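PDB 2JC4: exodeoxyribonuclease III from Neisseria meningitidis, which probably degrades double-stranded DNA from its 3' ends as a magnesium- or manganese-dependent exonuclease of the AP/ExoA repair family. Local coordinates for residues N9-R14 against Q33-D38; T61-A66 against Q88-A93. One frame throughout, in Å; residues are numbered along the deposited sequence.

Contact 1 of 2, residues N9-R14 against Q33-D38. With MG (magnesium ion), chain B.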
loop_
_atom_site.group_PDB
_atom_site.type_symbol
_atom_site.label_atom_id
_atom_site.label_comp_id
_atom_site.label_asym_id
_atom_site.label_seq_id
_atom_site.Cartn_x
_atom_site.Cartn_y
_atom_site.Cartn_z
ATOM N N ASN A 9 10.890 0.201 -1.224
ATOM C CA ASN A 9 11.904 -0.553 -1.995
ATOM C C ASN A 9 13.235 -0.704 -1.229
ATOM O O ASN A 9 14.318 -0.333 -1.735
ATOM C CB ASN A 9 12.161 0.127 -3.359
ATOM C CG ASN A 9 13.049 -0.699 -4.253
ATOM O OD1 ASN A 9 13.032 -1.910 -4.165
ATOM N ND2 ASN A 9 13.821 -0.048 -5.123
ATOM N N SER A 10 13.121 -1.246 -0.022
ATOM C CA SER A 10 14.170 -1.388 1.020
ATOM C C SER A 10 14.152 -0.227 2.041
ATOM O O SER A 10 14.482 0.937 1.704
ATOM C CB SER A 10 15.596 -1.600 0.477
ATOM O OG SER A 10 16.461 -1.577 1.615
ATOM N N LEU A 11 13.792 -0.535 3.285
ATOM C CA LEU A 11 13.863 0.485 4.343
ATOM C C LEU A 11 15.303 0.852 4.747
ATOM O O LEU A 11 15.551 1.971 5.191
ATOM C CB LEU A 11 13.061 0.064 5.581
ATOM C CG LEU A 11 12.928 1.116 6.670
ATOM C CD1 LEU A 11 12.367 2.425 6.131
ATOM C CD2 LEU A 11 12.038 0.583 7.810
ATOM N N ASN A 12 16.234 -0.077 4.582
ATOM C CA ASN A 12 17.661 0.230 4.783
ATOM C C ASN A 12 18.052 1.398 3.883
ATOM O O ASN A 12 18.654 2.380 4.327
ATOM C CB ASN A 12 18.522 -0.996 4.473
ATOM C CG ASN A 12 19.756 -1.110 5.394
ATOM O OD1 ASN A 12 20.227 -0.126 5.981
ATOM N ND2 ASN A 12 20.265 -2.334 5.533
ATOM N N VAL A 13 17.684 1.299 2.608
ATOM C CA VAL A 13 18.030 2.352 1.654
ATOM C C VAL A 13 17.287 3.654 1.926
ATOM O O VAL A 13 17.862 4.749 1.847
ATOM C CB VAL A 13 17.771 1.890 0.211
ATOM C CG1 VAL A 13 18.174 2.991 -0.775
ATOM C CG2 VAL A 13 18.547 0.602 -0.063
ATOM N N ARG A 14 15.998 3.543 2.215
ATOM C CA ARG A 14 15.119 4.711 2.221
ATOM C C ARG A 14 14.956 5.361 3.568
ATOM O O ARG A 14 14.232 6.342 3.679
ATOM C CB ARG A 14 13.711 4.320 1.710
ATOM C CG ARG A 14 13.138 5.233 0.614
ATOM C CD ARG A 14 14.041 5.313 -0.602
ATOM N NE ARG A 14 14.171 3.979 -1.205
ATOM C CZ ARG A 14 15.004 3.653 -2.180
ATOM N NH1 ARG A 14 15.804 4.563 -2.730
ATOM N NH2 ARG A 14 15.035 2.393 -2.620
ATOM N N GLN A 33 5.689 -0.730 2.782
ATOM C CA GLN A 33 5.894 -2.034 2.141
ATOM C C GLN A 33 7.340 -2.146 1.588
ATOM O O GLN A 33 7.999 -1.142 1.275
ATOM C CB GLN A 33 4.898 -2.257 0.994
ATOM C CG GLN A 33 3.444 -2.021 1.384
ATOM C CD GLN A 33 3.054 -0.552 1.234
ATOM O OE1 GLN A 33 3.488 0.126 0.317
ATOM N NE2 GLN A 33 2.239 -0.065 2.150
ATOM N N GLU A 34 7.777 -3.390 1.409
ATOM C CA GLU A 34 9.110 -3.725 0.934
ATOM C C GLU A 34 10.154 -3.212 1.900
ATOM O O GLU A 34 11.143 -2.563 1.510
ATOM C CB GLU A 34 9.353 -3.259 -0.511
ATOM C CG GLU A 34 8.551 -4.053 -1.511
ATOM C CD GLU A 34 9.043 -3.875 -2.936
ATOM O OE1 GLU A 34 10.256 -3.631 -3.165
ATOM O OE2 GLU A 34 8.199 -3.972 -3.833
ATOM N N LEU A 35 9.962 -3.539 3.176
ATOM C CA LEU A 35 11.047 -3.281 4.147
ATOM C C LEU A 35 12.342 -3.936 3.674
ATOM O O LEU A 35 13.415 -3.330 3.764
ATOM C CB LEU A 35 10.702 -3.845 5.513
ATOM C CG LEU A 35 9.408 -3.374 6.133
ATOM C CD1 LEU A 35 9.329 -4.082 7.502
ATOM C CD2 LEU A 35 9.385 -1.834 6.299
ATOM N N LYS A 36 12.234 -5.163 3.149
ATOM C CA LYS A 36 13.414 -5.946 2.747
ATOM C C LYS A 36 14.437 -6.063 3.874
ATOM O O LYS A 36 15.647 -5.950 3.666
ATOM C CB LYS A 36 14.051 -5.355 1.492
ATOM C CG LYS A 36 13.188 -5.481 0.235
ATOM C CD LYS A 36 13.982 -4.973 -0.990
ATOM C CE LYS A 36 13.155 -4.915 -2.254
ATOM N NZ LYS A 36 14.014 -4.524 -3.389
ATOM N N LEU A 37 13.930 -6.309 5.079
ATOM C CA LEU A 37 14.761 -6.387 6.271
ATOM C C LEU A 37 14.148 -7.432 7.129
ATOM O O LEU A 37 12.929 -7.440 7.327
ATOM C CB LEU A 37 14.709 -5.052 7.041
ATOM C CG LEU A 37 15.561 -3.894 6.571
ATOM C CD1 LEU A 37 15.226 -2.675 7.389
ATOM C CD2 LEU A 37 17.034 -4.222 6.643
ATOM N N ASP A 38 14.981 -8.304 7.672
ATOM C CA ASP A 38 14.507 -9.283 8.654
ATOM C C ASP A 38 13.910 -8.611 9.890
ATOM O O ASP A 38 14.228 -7.465 10.205
ATOM C CB ASP A 38 15.652 -10.217 9.064
ATOM C CG ASP A 38 15.148 -11.547 9.624
ATOM O OD1 ASP A 38 13.912 -11.827 9.532
ATOM O OD2 ASP A 38 15.996 -12.301 10.171
HETATM MG MG MG B . 11.082 -3.043 -5.289
HETATM O O HOH W 1 15.751 -2.149 -3.093
HETATM O O HOH W 2 17.382 -4.499 2.335
HETATM O O HOH W 3 9.251 -3.917 -6.123
HETATM O O HOH W 4 12.134 -4.967 -5.458
HETATM O O HOH W 5 11.693 -2.290 -7.274
HETATM O O HOH W 6 9.713 -1.321 -4.918
#
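Asn9 and Glu34 meet at a magnesium ion, and the backbones behind them are hydrogen-bonded. This is a metal-site contact between the start of helix 11-23 and the loop that follows strand 29-33. Asn9 OD1 lies 2.5 Å from the magnesium and Glu34 OE1 lies 2.4 Å from it. Four waters complete six ligands. One of them, water 3, also donates to Glu34 OE2, which in addition accepts from Asn7 ND2. Asn9 OD1, the amide oxygen, is shared between the metal and Lys36 NZ, which donates to it over 2.9 Å, tilted 23° from the carbonyl plane. The Lys36 chain is extended beyond CG and passes over Ser10, with CD 4.0 Å from Ser10 CB. Its ammonium also donates to water 4, a ligand of the metal, and forms a long salt bridge with Glu34 OE1. With CG anti to the backbone N (chi1 -172°), the Asn9 amide comes back to the metal although CB points away from the 33-38 segment; its ND2 is hydrogen-bonded to Tyr203 OH.

The site belongs to the DNase I-like fold of the exonuclease III family, where metal ligands cluster at or just beyond the ends of sheet strands. Here two backbone bonds join the helix start to the loop. Ser10 N donates to Glu34 O over 2.8 Å, and Leu11 N donates to Leu35 O over 2.9 Å. Ser10 is the N-cap of the helix, its OG accepting from Val13 N. Water 2 links that OG to Lys36 O.

Away from the metal the contact turns apolar. Leu11 and Leu35 lie side by side, pointing the same way, with their CD2 atoms 3.9 Å apart. Leu37 CD1 rests against Leu11 CB, while its CD2 meets Asn12 ND2, the two side chains crossing at about a right angle.

Contact 2 of 2, residues T61-A66 against Q88-A93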
loop_
_atom_site.group_PDB
_atom_site.type_symbol
_atom_site.label_atom_id
_atom_site.label_comp_id
_atom_site.label_asym_id
_atom_site.label_seq_id
_atom_site.Cartn_x
_atom_site.Cartn_y
_atom_site.Cartn_z
ATOM N N THR A 61 15.525 -10.269 3.036
ATOM C CA THR A 61 15.599 -10.033 1.580
ATOM C C THR A 61 14.350 -9.525 0.892
ATOM O O THR A 61 14.458 -8.628 0.078
ATOM C CB THR A 61 16.061 -11.277 0.839
ATOM O OG1 THR A 61 17.192 -11.807 1.535
ATOM C CG2 THR A 61 16.438 -10.953 -0.629
ATOM N N TYR A 62 13.195 -10.110 1.217
ATOM C CA TYR A 62 11.971 -9.894 0.457
ATOM C C TYR A 62 10.898 -9.266 1.301
ATOM O O TYR A 62 10.917 -9.407 2.532
ATOM C CB TYR A 62 11.432 -11.234 -0.041
ATOM C CG TYR A 62 12.441 -12.020 -0.853
ATOM C CD1 TYR A 62 12.726 -11.657 -2.176
ATOM C CD2 TYR A 62 13.117 -13.115 -0.296
ATOM C CE1 TYR A 62 13.680 -12.357 -2.927
ATOM C CE2 TYR A 62 14.086 -13.831 -1.050
ATOM C CZ TYR A 62 14.331 -13.446 -2.362
ATOM O OH TYR A 62 15.247 -14.144 -3.127
ATOM N N ASN A 63 9.950 -8.601 0.637
ATOM C CA ASN A 63 8.654 -8.294 1.265
ATOM C C ASN A 63 8.842 -7.397 2.505
ATOM O O ASN A 63 9.704 -6.521 2.488
ATOM C CB ASN A 63 7.897 -9.591 1.616
ATOM C CG ASN A 63 7.695 -10.501 0.422
ATOM O OD1 ASN A 63 7.351 -10.058 -0.665
ATOM N ND2 ASN A 63 7.899 -11.785 0.627
ATOM N N GLY A 64 8.058 -7.611 3.552
ATOM C CA GLY A 64 8.153 -6.793 4.788
ATOM C C GLY A 64 7.194 -5.637 4.757
ATOM O O GLY A 64 7.175 -4.877 3.769
ATOM N N VAL A 65 6.391 -5.505 5.835
ATOM C CA VAL A 65 5.374 -4.446 5.977
ATOM C C VAL A 65 5.442 -3.826 7.393
ATOM O O VAL A 65 5.769 -4.527 8.373
ATOM C CB VAL A 65 3.917 -4.979 5.708
ATOM C CG1 VAL A 65 3.683 -5.178 4.230
ATOM C CG2 VAL A 65 3.640 -6.318 6.468
ATOM N N ALA A 66 5.183 -2.537 7.512
ATOM C CA ALA A 66 5.231 -1.897 8.832
ATOM C C ALA A 66 4.130 -0.870 8.956
ATOM O O ALA A 66 3.679 -0.351 7.952
ATOM C CB ALA A 66 6.610 -1.225 9.048
ATOM N N GLN A 88 5.677 -15.467 3.543
ATOM C CA GLN A 88 5.926 -14.140 2.970
ATOM C C GLN A 88 5.247 -13.032 3.775
ATOM O O GLN A 88 4.032 -13.046 3.988
ATOM C CB GLN A 88 5.487 -14.083 1.488
ATOM C CG GLN A 88 6.309 -15.075 0.609
ATOM C CD GLN A 88 6.218 -14.817 -0.888
ATOM O OE1 GLN A 88 6.209 -13.663 -1.349
ATOM N NE2 GLN A 88 6.139 -15.897 -1.656
ATOM N N ARG A 89 6.052 -12.062 4.189
ATOM C CA ARG A 89 5.586 -11.038 5.131
ATOM C C ARG A 89 4.896 -9.915 4.356
ATOM O O ARG A 89 5.545 -9.016 3.867
ATOM C CB ARG A 89 6.757 -10.540 5.974
ATOM C CG ARG A 89 7.436 -11.658 6.796
ATOM C CD ARG A 89 6.380 -12.542 7.512
ATOM N NE ARG A 89 6.966 -13.316 8.624
ATOM C CZ ARG A 89 6.472 -14.466 9.103
ATOM N NH1 ARG A 89 5.367 -15.026 8.589
ATOM N NH2 ARG A 89 7.104 -15.084 10.111
ATOM N N ARG A 90 3.561 -9.996 4.266
ATOM C CA ARG A 90 2.790 -9.131 3.318
ATOM C C ARG A 90 1.603 -8.406 3.893
ATOM O O ARG A 90 1.074 -7.508 3.240
ATOM C CB ARG A 90 2.259 -9.982 2.179
ATOM C CG ARG A 90 3.373 -10.473 1.263
ATOM C CD ARG A 90 2.787 -11.270 0.165
ATOM N NE ARG A 90 3.816 -11.688 -0.795
ATOM C CZ ARG A 90 4.280 -10.926 -1.791
ATOM N NH1 ARG A 90 3.856 -9.655 -1.910
ATOM N NH2 ARG A 90 5.201 -11.420 -2.634
ATOM N N VAL A 91 1.145 -8.814 5.091
ATOM C CA VAL A 91 -0.094 -8.233 5.675
ATOM C C VAL A 91 0.135 -7.974 7.175
ATOM O O VAL A 91 0.498 -8.883 7.945
ATOM C CB VAL A 91 -1.304 -9.192 5.503
ATOM C CG1 VAL A 91 -2.620 -8.576 6.058
ATOM C CG2 VAL A 91 -1.489 -9.621 4.041
ATOM N N ILE A 92 -0.063 -6.728 7.576
ATOM C CA ILE A 92 -0.090 -6.390 8.987
ATOM C C ILE A 92 -1.263 -5.450 9.200
ATOM O O ILE A 92 -1.528 -4.566 8.376
ATOM C CB ILE A 92 1.270 -5.748 9.452
ATOM C CG1 ILE A 92 1.290 -5.600 10.985
ATOM C CG2 ILE A 92 1.590 -4.403 8.713
ATOM C CD1 ILE A 92 2.675 -5.233 11.544
ATOM N N ALA A 93 -1.988 -5.654 10.293
ATOM C CA ALA A 93 -3.123 -4.781 10.619
ATOM C C ALA A 93 -3.041 -4.314 12.071
ATOM O O ALA A 93 -2.473 -4.990 12.920
ATOM C CB ALA A 93 -4.462 -5.495 10.361
#
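Val65 packs on Ile92 where the two sheets of the DNase I-like sandwich face each other. Strand 65-69 belongs to one sheet and strand 91-96 to the other. This end is tight and apolar. Val65 CG2 and Ile92 CG2 are 3.6 Å apart, and the two side chains slide past each other in opposite directions. Val65 CG2 sits between the backbone N and the carbonyl carbon, which aims it at Ile92. Val65 CG1 lies 3.6 Å from Arg90 O. Asn103 of strand 99-105 borders both Val65 and Ile92.

Toward the loops the contact becomes polar. Gly64 N donates to Arg89 O over 2.9 Å, within the carbonyl plane, and Arg89 CB lies beside Gly64. Beyond CB the Arg89 chain bends at chi2, and its end leads away from the 61-66 segment, at the exposed side.

The buried Asn63 amide carries the polar end. At this end Gln88 and Tyr62 touch a bound dihydrogenphosphate ion. Asn63 ND2 donates to Gln59 OE1, and also to Gln88 OE1 over 3.2 Å, with the two amide planes 13° apart. Gln88 OE1 accepts a second bond from Arg90 NH2 at 2.8 Å, which ties the guanidinium to this cluster. Arg90 NH1 donates to the backbone O of Tyr105, a predicted active-site residue. Asn63 OD1 lies over one guanidinium face, 3.2 Å above its plane and offset toward the rim at NH2.

Contact 2 is the more buried of the two; contact 1 is partly exposed around its metal and waters. The contacts touch directly. Leu35 N lies 3.1 Å from Gly64 O and Lys36 N lies 2.9 Å from Asn63 O, both probable hydrogen bonds, so segments 33-38 and 61-66 run as neighbours. Strands 29-33 and 65-69 are adjacent in one sheet. Contact 1 joins a helix start to a loop just beyond the end of an inner strand of that sheet; contact 2 joins that sheet to the other one. Charge and metal coordination dominate the first, an apolar core with an amide and guanidinium cluster the second. Tyr105 touches residues of both.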